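Local coordinates for peptidoglycan glycosyltransferase (Burkholderia ambifaria, PDB 5UY7), which is a penicillin-binding protein, the modelled part of which has the alpha/beta fold shared with the serine beta-lactamases, at residues K202-N210 / A518-L527; V215-M226 / L236-Y244. All blocks are in the same frame, centred on the assembly; numbering follows the deposited sequence. Where two conformers were deposited one is given.

In the fold
The two contacts share helix 201-217 and lie about 14 Å apart, centre to centre. Contact 1 packs this helix against helix 509-526, from near the C-terminal end of the modelled chain; contact 2 closes the hairpin 222-229/235-241, whose first strand follows the helix. Q204 ties them together, its OE1 lying 2.8 Å from L238 N in a probable hydrogen bond. Both helices cover the same face of a five-stranded antiparallel sheet. The hairpin forms one end of that sheet, and strand 459-466, which carries K461 of a probable active-site motif, forms the other. S270, K273 and S324, which fit the SxxK and SxN motifs of the family, likewise lie outside both contacts.

Contact 1: K202-N210 / A518-L527; sequences KIQYIAYAN and AIAGDTMRAL
I206 packs as a knob into a hole formed by I519, D522, T523 and A526, where the first and last helices of the modelled domain, which has the penicillin-binding fold, run nearly antiparallel (153°), their local axes 9.3 Å apart. From CB, which points at the other helix, the I206 side chain forks. Its CG2, anti to the backbone N, presses on D522 CB at 3.5 Å and skims T523 OG1, whereas the CG1 branch carries CD1 towards the C-terminal end of the partner helix, 3.6 Å from D522 O and 3.9 Å from A526 CB. The T523 hydroxyl is tied down by donating to I519 O. On the sheet side, I519 CD1 lies against A207 and the same side chain reaches A225 and V227 of strand 222-229, so it joins both helices to the sheet. The polar side of the contact is built round D522: OD1 forms a salt bridge with R525 NH2, using its anti lone pair, and OD2 is bridged by a water to N210 OD1. N210 ND2 uses both N-H groups, one bent (131°) to I206 O and one almost straight (172°) to D522 OD2, 2.9 Å away.

Contact 2: V215-M226 / L236-Y244; sequences VEKFKAKAGAAM and LALVNYPTY
G223 and Y241, like A225 and V239, exchange backbone hydrogen bonds in both directions, N to O and O to N, as the hydrogen-bonded pairs of an antiparallel hairpin whose strands run 175° apart, with A224-N240 and M226-L238 as the non-hydrogen-bonded pairs between and beyond them.

G223, A225, V239 and Y241 belong to the face on the helix 201-217 side. There V215 CG1 meets the edge of the Y241 ring in its plane, 4.0 Å from CD2, and V215 CG2 sits over the backbone of G223, 3.9 Å from its CA. With CG anti to the backbone N (chi1 -165°), Y241 extends its ring along the last turn of the helix, where a water joins OH to E216 OE2; that carboxylate also makes a salt bridge with K212.

On the other face L238 runs alongside M226 in the same direction, its CD1 3.9 Å from M226 CB and 4.0 Å from M226 SD. N240 OD1 accepts a water that also donates to G223 O, and I261 N of helix 260-263 donates to N240 OD1 as well, while N240 ND2 donates to N259 OD1. Beyond Y241 a cis peptide leads into P242, whose CD rests 3.7 Å from K221 O.

A Schellman motif with K219 as C-prime residue ends the helix, and a classic beta bulge at K221 and A222 opposite D499 starts the strand. This helix-to-hairpin passage, with 235-241 as an edge strand, is consistent with the start of the five-stranded sheet in the penicillin-binding protein and beta-lactamase fold.

Contact 1: K202-N210 / A518-L527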
loop_
_atom_site.group_PDB
_atom_site.type_symbol
_atom_site.label_atom_id
_atom_site.label_comp_id
_atom_site.label_asym_id
_atom_site.label_seq_id
_atom_site.Cartn_x
_atom_site.Cartn_y
_atom_site.Cartn_z
ATOM N N LYS A 202 -3.505 23.350 -3.439
ATOM C CA LYS A 202 -2.412 23.378 -2.472
ATOM C C LYS A 202 -1.804 21.993 -2.270
ATOM O O LYS A 202 -0.575 21.848 -2.218
ATOM C CB LYS A 202 -2.935 23.940 -1.149
ATOM C CG LYS A 202 -1.920 24.097 -0.050
ATOM C CD LYS A 202 -2.427 25.109 0.990
ATOM C CE LYS A 202 -3.946 25.059 1.149
ATOM N NZ LYS A 202 -4.459 25.860 2.300
ATOM N N ILE A 203 -2.642 20.960 -2.147
ATOM C CA ILE A 203 -2.100 19.618 -1.963
ATOM C C ILE A 203 -1.487 19.108 -3.260
ATOM O O ILE A 203 -0.471 18.402 -3.236
ATOM C CB ILE A 203 -3.184 18.664 -1.426
ATOM C CG1 ILE A 203 -3.672 19.156 -0.058
ATOM C CG2 ILE A 203 -2.638 17.244 -1.300
ATOM C CD1 ILE A 203 -4.800 18.326 0.552
ATOM N N GLN A 204 -2.075 19.465 -4.405
ATOM C CA GLN A 204 -1.463 19.133 -5.689
ATOM C C GLN A 204 -0.061 19.729 -5.788
ATOM O O GLN A 204 0.875 19.059 -6.237
ATOM C CB GLN A 204 -2.352 19.638 -6.834
ATOM C CG GLN A 204 -1.831 19.343 -8.236
ATOM C CD GLN A 204 -2.177 17.944 -8.698
ATOM O OE1 GLN A 204 -2.667 17.138 -7.914
ATOM N NE2 GLN A 204 -1.941 17.653 -9.977
ATOM N N TYR A 205 0.104 20.989 -5.364
ATOM C CA TYR A 205 1.432 21.596 -5.379
ATOM C C TYR A 205 2.382 20.866 -4.435
ATOM O O TYR A 205 3.553 20.637 -4.771
ATOM C CB TYR A 205 1.349 23.078 -5.012
ATOM C CG TYR A 205 2.715 23.677 -4.797
ATOM C CD1 TYR A 205 3.555 23.934 -5.870
ATOM C CD2 TYR A 205 3.190 23.924 -3.515
ATOM C CE1 TYR A 205 4.825 24.464 -5.671
ATOM C CE2 TYR A 205 4.436 24.431 -3.312
ATOM C CZ TYR A 205 5.251 24.698 -4.384
ATOM O OH TYR A 205 6.491 25.219 -4.146
ATOM N N ILE A 206 1.900 20.502 -3.242
ATOM C CA ILE A 206 2.736 19.767 -2.293
ATOM C C ILE A 206 3.224 18.470 -2.915
ATOM O O ILE A 206 4.411 18.124 -2.839
ATOM C CB ILE A 206 1.962 19.501 -0.990
ATOM C CG1 ILE A 206 1.873 20.776 -0.158
ATOM C CG2 ILE A 206 2.622 18.383 -0.198
ATOM C CD1 ILE A 206 0.885 20.672 0.979
ATOM N N ALA A 207 2.308 17.727 -3.543
ATOM C CA ALA A 207 2.682 16.467 -4.172
ATOM C C ALA A 207 3.643 16.697 -5.330
ATOM O O ALA A 207 4.649 15.990 -5.467
ATOM C CB ALA A 207 1.426 15.743 -4.656
ATOM N N TYR A 208 3.360 17.698 -6.160
ATOM C CA TYR A 208 4.217 17.984 -7.304
ATOM C C TYR A 208 5.619 18.390 -6.864
ATOM O O TYR A 208 6.622 17.871 -7.373
ATOM C CB TYR A 208 3.578 19.091 -8.142
ATOM C CG TYR A 208 4.494 19.690 -9.162
ATOM C CD1 TYR A 208 4.646 19.107 -10.402
ATOM C CD2 TYR A 208 5.200 20.852 -8.885
ATOM C CE1 TYR A 208 5.483 19.671 -11.350
ATOM C CE2 TYR A 208 6.039 21.411 -9.813
ATOM C CZ TYR A 208 6.179 20.811 -11.039
ATOM O OH TYR A 208 7.023 21.391 -11.958
ATOM N N ALA A 209 5.710 19.343 -5.935
ATOM C CA ALA A 209 7.012 19.858 -5.525
ATOM C C ALA A 209 7.875 18.758 -4.928
ATOM O O ALA A 209 9.066 18.646 -5.246
ATOM C CB ALA A 209 6.822 20.991 -4.522
ATOM N N ASN A 210 7.290 17.931 -4.061
ATOM C CA ASN A 210 8.078 16.887 -3.428
ATOM C C ASN A 210 8.448 15.794 -4.415
ATOM O O ASN A 210 9.554 15.239 -4.347
ATOM C CB ASN A 210 7.319 16.302 -2.233
ATOM C CG ASN A 210 7.373 17.207 -1.028
ATOM O OD1 ASN A 210 8.448 17.494 -0.507
ATOM N ND2 ASN A 210 6.210 17.663 -0.568
ATOM N N ALA A 518 7.417 13.284 3.142
ATOM C CA ALA A 518 7.322 14.707 2.846
ATOM C C ALA A 518 5.900 15.089 2.455
ATOM O O ALA A 518 5.350 16.077 2.951
ATOM C CB ALA A 518 8.311 15.073 1.737
ATOM N N ILE A 519 5.276 14.308 1.575
ATOM C CA ILE A 519 3.932 14.661 1.134
ATOM C C ILE A 519 2.940 14.524 2.278
ATOM O O ILE A 519 2.082 15.389 2.475
ATOM C CB ILE A 519 3.521 13.818 -0.082
ATOM C CG1 ILE A 519 4.395 14.195 -1.275
ATOM C CG2 ILE A 519 2.028 14.003 -0.360
ATOM C CD1 ILE A 519 4.180 13.312 -2.519
ATOM N N ALA A 520 3.024 13.424 3.038
ATOM C CA ALA A 520 2.097 13.227 4.148
ATOM C C ALA A 520 2.246 14.329 5.193
ATOM O O ALA A 520 1.254 14.917 5.641
ATOM C CB ALA A 520 2.323 11.851 4.783
ATOM N N GLY A 521 3.481 14.613 5.602
ATOM C CA GLY A 521 3.695 15.644 6.607
ATOM C C GLY A 521 3.289 17.026 6.127
ATOM O O GLY A 521 2.635 17.785 6.855
ATOM N N ASP A 522 3.681 17.373 4.899
ATOM C CA ASP A 522 3.324 18.681 4.362
ATOM C C ASP A 522 1.813 18.827 4.278
ATOM O O ASP A 522 1.275 19.917 4.521
ATOM C CB ASP A 522 3.940 18.897 2.979
ATOM C CG ASP A 522 5.440 19.133 3.014
ATOM O OD1 ASP A 522 6.032 19.251 4.112
ATOM O OD2 ASP A 522 6.037 19.222 1.919
ATOM N N THR A 523 1.119 17.746 3.903
ATOM C CA THR A 523 -0.338 17.790 3.801
ATOM C C THR A 523 -0.985 17.918 5.174
ATOM O O THR A 523 -1.909 18.723 5.344
ATOM C CB THR A 523 -0.855 16.549 3.066
ATOM O OG1 THR A 523 -0.310 16.536 1.743
ATOM C CG2 THR A 523 -2.381 16.568 2.976
ATOM N N MET A 524 -0.524 17.139 6.165
ATOM C CA MET A 524 -1.003 17.327 7.536
ATOM C C MET A 524 -0.882 18.782 7.970
ATOM O O MET A 524 -1.828 19.365 8.513
ATOM C CB MET A 524 -0.220 16.453 8.518
ATOM C CG MET A 524 -0.281 14.972 8.309
ATOM S SD MET A 524 -1.818 14.254 8.870
ATOM C CE MET A 524 -2.756 14.286 7.337
ATOM N N ARG A 525 0.298 19.379 7.777
ATOM C CA ARG A 525 0.489 20.754 8.212
ATOM C C ARG A 525 -0.452 21.695 7.473
ATOM O O ARG A 525 -1.043 22.592 8.083
ATOM C CB ARG A 525 1.947 21.182 8.015
ATOM C CG ARG A 525 2.898 20.629 9.074
ATOM C CD ARG A 525 4.330 21.143 8.850
ATOM N NE ARG A 525 4.987 20.434 7.754
ATOM C CZ ARG A 525 5.493 19.212 7.872
ATOM N NH1 ARG A 525 5.416 18.584 9.034
ATOM N NH2 ARG A 525 6.071 18.621 6.836
ATOM N N ALA A 526 -0.614 21.500 6.161
ATOM C CA ALA A 526 -1.442 22.418 5.387
ATOM C C ALA A 526 -2.905 22.331 5.797
ATOM O O ALA A 526 -3.638 23.328 5.695
ATOM C CB ALA A 526 -1.287 22.132 3.894
ATOM N N LEU A 527 -3.335 21.171 6.279
ATOM C CA LEU A 527 -4.706 20.941 6.722
ATOM C C LEU A 527 -4.912 21.221 8.202
ATOM O O LEU A 527 -5.998 20.942 8.722
ATOM C CB LEU A 527 -5.117 19.501 6.423
ATOM C CG LEU A 527 -5.142 19.175 4.934
ATOM C CD1 LEU A 527 -5.526 17.725 4.730
ATOM C CD2 LEU A 527 -6.091 20.111 4.186
HETATM O O HOH W 1 8.910 18.810 1.774
#

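Contact 2: V215-M226 / L236-Y244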
loop_
_atom_site.group_PDB
_atom_site.type_symbol
_atom_site.label_atom_id
_atom_site.label_comp_id
_atom_site.label_asym_id
_atom_site.label_seq_id
_atom_site.Cartn_x
_atom_site.Cartn_y
_atom_site.Cartn_z
ATOM N N VAL A 215 12.392 12.947 -8.041
ATOM C CA VAL A 215 12.781 12.475 -9.367
ATOM C C VAL A 215 14.129 13.068 -9.758
ATOM O O VAL A 215 14.992 12.380 -10.319
ATOM C CB VAL A 215 11.678 12.808 -10.392
ATOM C CG1 VAL A 215 12.175 12.593 -11.818
ATOM C CG2 VAL A 215 10.445 11.948 -10.125
ATOM N N GLU A 216 14.349 14.340 -9.422
ATOM C CA GLU A 216 15.629 14.972 -9.719
ATOM C C GLU A 216 16.747 14.423 -8.840
ATOM O O GLU A 216 17.857 14.177 -9.324
ATOM C CB GLU A 216 15.510 16.485 -9.548
ATOM C CG GLU A 216 14.544 17.115 -10.530
ATOM C CD GLU A 216 14.277 18.577 -10.243
ATOM O OE1 GLU A 216 14.705 19.070 -9.177
ATOM O OE2 GLU A 216 13.635 19.235 -11.089
ATOM N N LYS A 217 16.482 14.249 -7.543
ATOM C CA LYS A 217 17.531 13.807 -6.626
ATOM C C LYS A 217 18.060 12.431 -7.004
ATOM O O LYS A 217 19.266 12.170 -6.919
ATOM C CB LYS A 217 17.001 13.785 -5.195
ATOM C CG LYS A 217 18.025 13.340 -4.158
ATOM C CD LYS A 217 17.335 12.977 -2.857
ATOM C CE LYS A 217 18.323 12.550 -1.790
ATOM N NZ LYS A 217 19.192 13.687 -1.390
ATOM N N PHE A 218 17.171 11.532 -7.410
ATOM C CA PHE A 218 17.540 10.163 -7.718
ATOM C C PHE A 218 17.711 9.933 -9.208
ATOM O O PHE A 218 17.864 8.783 -9.633
ATOM C CB PHE A 218 16.502 9.204 -7.134
ATOM C CG PHE A 218 16.421 9.262 -5.640
ATOM C CD1 PHE A 218 17.466 8.784 -4.863
ATOM C CD2 PHE A 218 15.324 9.815 -5.012
ATOM C CE1 PHE A 218 17.408 8.846 -3.486
ATOM C CE2 PHE A 218 15.259 9.879 -3.632
ATOM C CZ PHE A 218 16.308 9.395 -2.870
ATOM N N LYS A 219 17.708 11.003 -10.001
ATOM C CA LYS A 219 17.857 10.929 -11.452
ATOM C C LYS A 219 16.969 9.829 -12.024
ATOM O O LYS A 219 17.400 8.970 -12.795
ATOM C CB LYS A 219 19.321 10.722 -11.839
ATOM N N ALA A 220 15.711 9.847 -11.606
ATOM C CA ALA A 220 14.791 8.778 -11.948
ATOM C C ALA A 220 14.153 9.030 -13.306
ATOM O O ALA A 220 14.124 10.154 -13.813
ATOM C CB ALA A 220 13.703 8.640 -10.879
ATOM N N LYS A 221 13.637 7.952 -13.892
ATOM C CA LYS A 221 12.923 8.051 -15.158
ATOM C C LYS A 221 11.629 8.837 -15.000
ATOM O O LYS A 221 11.324 9.725 -15.802
ATOM C CB LYS A 221 12.636 6.651 -15.700
ATOM C CG LYS A 221 11.754 6.627 -16.936
ATOM C CD LYS A 221 11.604 5.210 -17.475
ATOM C CE LYS A 221 10.749 5.184 -18.733
ATOM N NZ LYS A 221 10.601 3.807 -19.282
ATOM N N ALA A 222 10.855 8.522 -13.970
ATOM C CA ALA A 222 9.548 9.136 -13.797
ATOM C C ALA A 222 9.129 8.942 -12.352
ATOM O O ALA A 222 9.728 8.158 -11.611
ATOM C CB ALA A 222 8.517 8.534 -14.755
ATOM N N GLY A 223 8.095 9.673 -11.960
ATOM C CA GLY A 223 7.514 9.487 -10.644
ATOM C C GLY A 223 6.022 9.717 -10.691
ATOM O O GLY A 223 5.485 10.294 -11.644
ATOM N N ALA A 224 5.351 9.259 -9.636
ATOM C CA ALA A 224 3.911 9.422 -9.506
ATOM C C ALA A 224 3.568 9.597 -8.036
ATOM O O ALA A 224 4.212 9.014 -7.163
ATOM C CB ALA A 224 3.157 8.223 -10.077
ATOM N N ALA A 225 2.548 10.409 -7.767
ATOM C CA ALA A 225 2.074 10.560 -6.396
ATOM C C ALA A 225 0.588 10.862 -6.404
ATOM O O ALA A 225 0.110 11.615 -7.255
ATOM C CB ALA A 225 2.816 11.687 -5.673
ATOM N N MET A 226 -0.148 10.291 -5.449
ATOM C CA MET A 226 -1.529 10.713 -5.311
ATOM C C MET A 226 -1.907 10.719 -3.841
ATOM O O MET A 226 -1.316 10.011 -3.019
ATOM C CB MET A 226 -2.509 9.859 -6.143
ATOM C CG MET A 226 -2.682 8.419 -5.756
ATOM S SD MET A 226 -3.813 7.581 -6.912
ATOM C CE MET A 226 -5.423 8.044 -6.306
ATOM N N LEU A 236 -7.280 14.235 -3.765
ATOM C CA LEU A 236 -6.839 15.587 -3.452
ATOM C C LEU A 236 -5.631 16.004 -4.273
ATOM O O LEU A 236 -5.418 17.207 -4.486
ATOM C CB LEU A 236 -6.498 15.698 -1.960
ATOM C CG LEU A 236 -7.639 15.344 -1.003
ATOM C CD1 LEU A 236 -7.154 15.458 0.442
ATOM C CD2 LEU A 236 -8.832 16.262 -1.231
ATOM N N ALA A 237 -4.836 15.037 -4.728
ATOM C CA ALA A 237 -3.684 15.316 -5.573
ATOM C C ALA A 237 -3.442 14.112 -6.460
ATOM O O ALA A 237 -3.619 12.972 -6.029
ATOM C CB ALA A 237 -2.431 15.630 -4.749
ATOM N N LEU A 238 -3.026 14.376 -7.695
ATOM C CA LEU A 238 -2.740 13.307 -8.648
ATOM C C LEU A 238 -1.678 13.864 -9.583
ATOM O O LEU A 238 -1.985 14.748 -10.387
ATOM C CB LEU A 238 -4.015 12.915 -9.398
ATOM C CG LEU A 238 -4.046 11.740 -10.376
ATOM C CD1 LEU A 238 -4.133 10.440 -9.625
ATOM C CD2 LEU A 238 -5.242 11.882 -11.308
ATOM N N VAL A 239 -0.430 13.407 -9.443
ATOM C CA VAL A 239 0.702 14.018 -10.135
ATOM C C VAL A 239 1.526 12.948 -10.834
ATOM O O VAL A 239 1.907 11.950 -10.217
ATOM C CB VAL A 239 1.601 14.815 -9.167
ATOM C CG1 VAL A 239 2.780 15.442 -9.932
ATOM C CG2 VAL A 239 0.804 15.893 -8.479
ATOM N N ASN A 240 1.811 13.169 -12.114
ATOM C CA ASN A 240 2.842 12.446 -12.843
ATOM C C ASN A 240 3.984 13.410 -13.115
ATOM O O ASN A 240 3.742 14.534 -13.569
ATOM C CB ASN A 240 2.311 11.897 -14.165
ATOM C CG ASN A 240 1.239 10.852 -13.968
ATOM O OD1 ASN A 240 1.541 9.700 -13.678
ATOM N ND2 ASN A 240 -0.019 11.250 -14.126
ATOM N N TYR A 241 5.215 12.981 -12.839
ATOM C CA TYR A 241 6.390 13.783 -13.171
ATOM C C TYR A 241 7.428 12.928 -13.883
ATOM O O TYR A 241 7.928 11.947 -13.294
ATOM C CB TYR A 241 7.004 14.439 -11.931
ATOM C CG TYR A 241 7.963 15.521 -12.347
ATOM C CD1 TYR A 241 7.501 16.794 -12.658
ATOM C CD2 TYR A 241 9.314 15.255 -12.508
ATOM C CE1 TYR A 241 8.363 17.786 -13.078
ATOM C CE2 TYR A 241 10.183 16.237 -12.934
ATOM C CZ TYR A 241 9.705 17.505 -13.214
ATOM O OH TYR A 241 10.566 18.485 -13.638
ATOM N N PRO A 242 7.801 13.254 -15.131
ATOM C CA PRO A 242 7.234 14.359 -15.913
ATOM C C PRO A 242 5.829 14.049 -16.435
ATOM O O PRO A 242 5.339 12.934 -16.269
ATOM C CB PRO A 242 8.219 14.517 -17.085
ATOM C CG PRO A 242 9.403 13.651 -16.752
ATOM C CD PRO A 242 8.892 12.578 -15.847
ATOM N N THR A 243 5.187 15.032 -17.067
ATOM C CA THR A 243 3.837 14.820 -17.572
ATOM C C THR A 243 3.803 14.021 -18.870
ATOM O O THR A 243 2.767 13.428 -19.186
ATOM C CB THR A 243 3.144 16.163 -17.801
ATOM O OG1 THR A 243 3.943 16.933 -18.700
ATOM C CG2 THR A 243 2.991 16.921 -16.494
ATOM N N TYR A 244 4.894 14.001 -19.630
ATOM C CA TYR A 244 4.921 13.291 -20.910
ATOM C C TYR A 244 5.458 11.872 -20.738
ATOM O O TYR A 244 6.268 11.607 -19.849
ATOM C CB TYR A 244 5.762 14.056 -21.939
ATOM C CG TYR A 244 7.156 14.392 -21.461
ATOM C CD1 TYR A 244 7.415 15.587 -20.802
ATOM C CD2 TYR A 244 8.215 13.514 -21.665
ATOM C CE1 TYR A 244 8.685 15.897 -20.356
ATOM C CE2 TYR A 244 9.491 13.816 -21.223
ATOM C CZ TYR A 244 9.718 15.008 -20.567
ATOM O OH TYR A 244 10.981 15.317 -20.122
HETATM O O HOH W 2 13.119 18.359 -13.582
HETATM O O HOH W 3 4.182 9.042 -13.568
#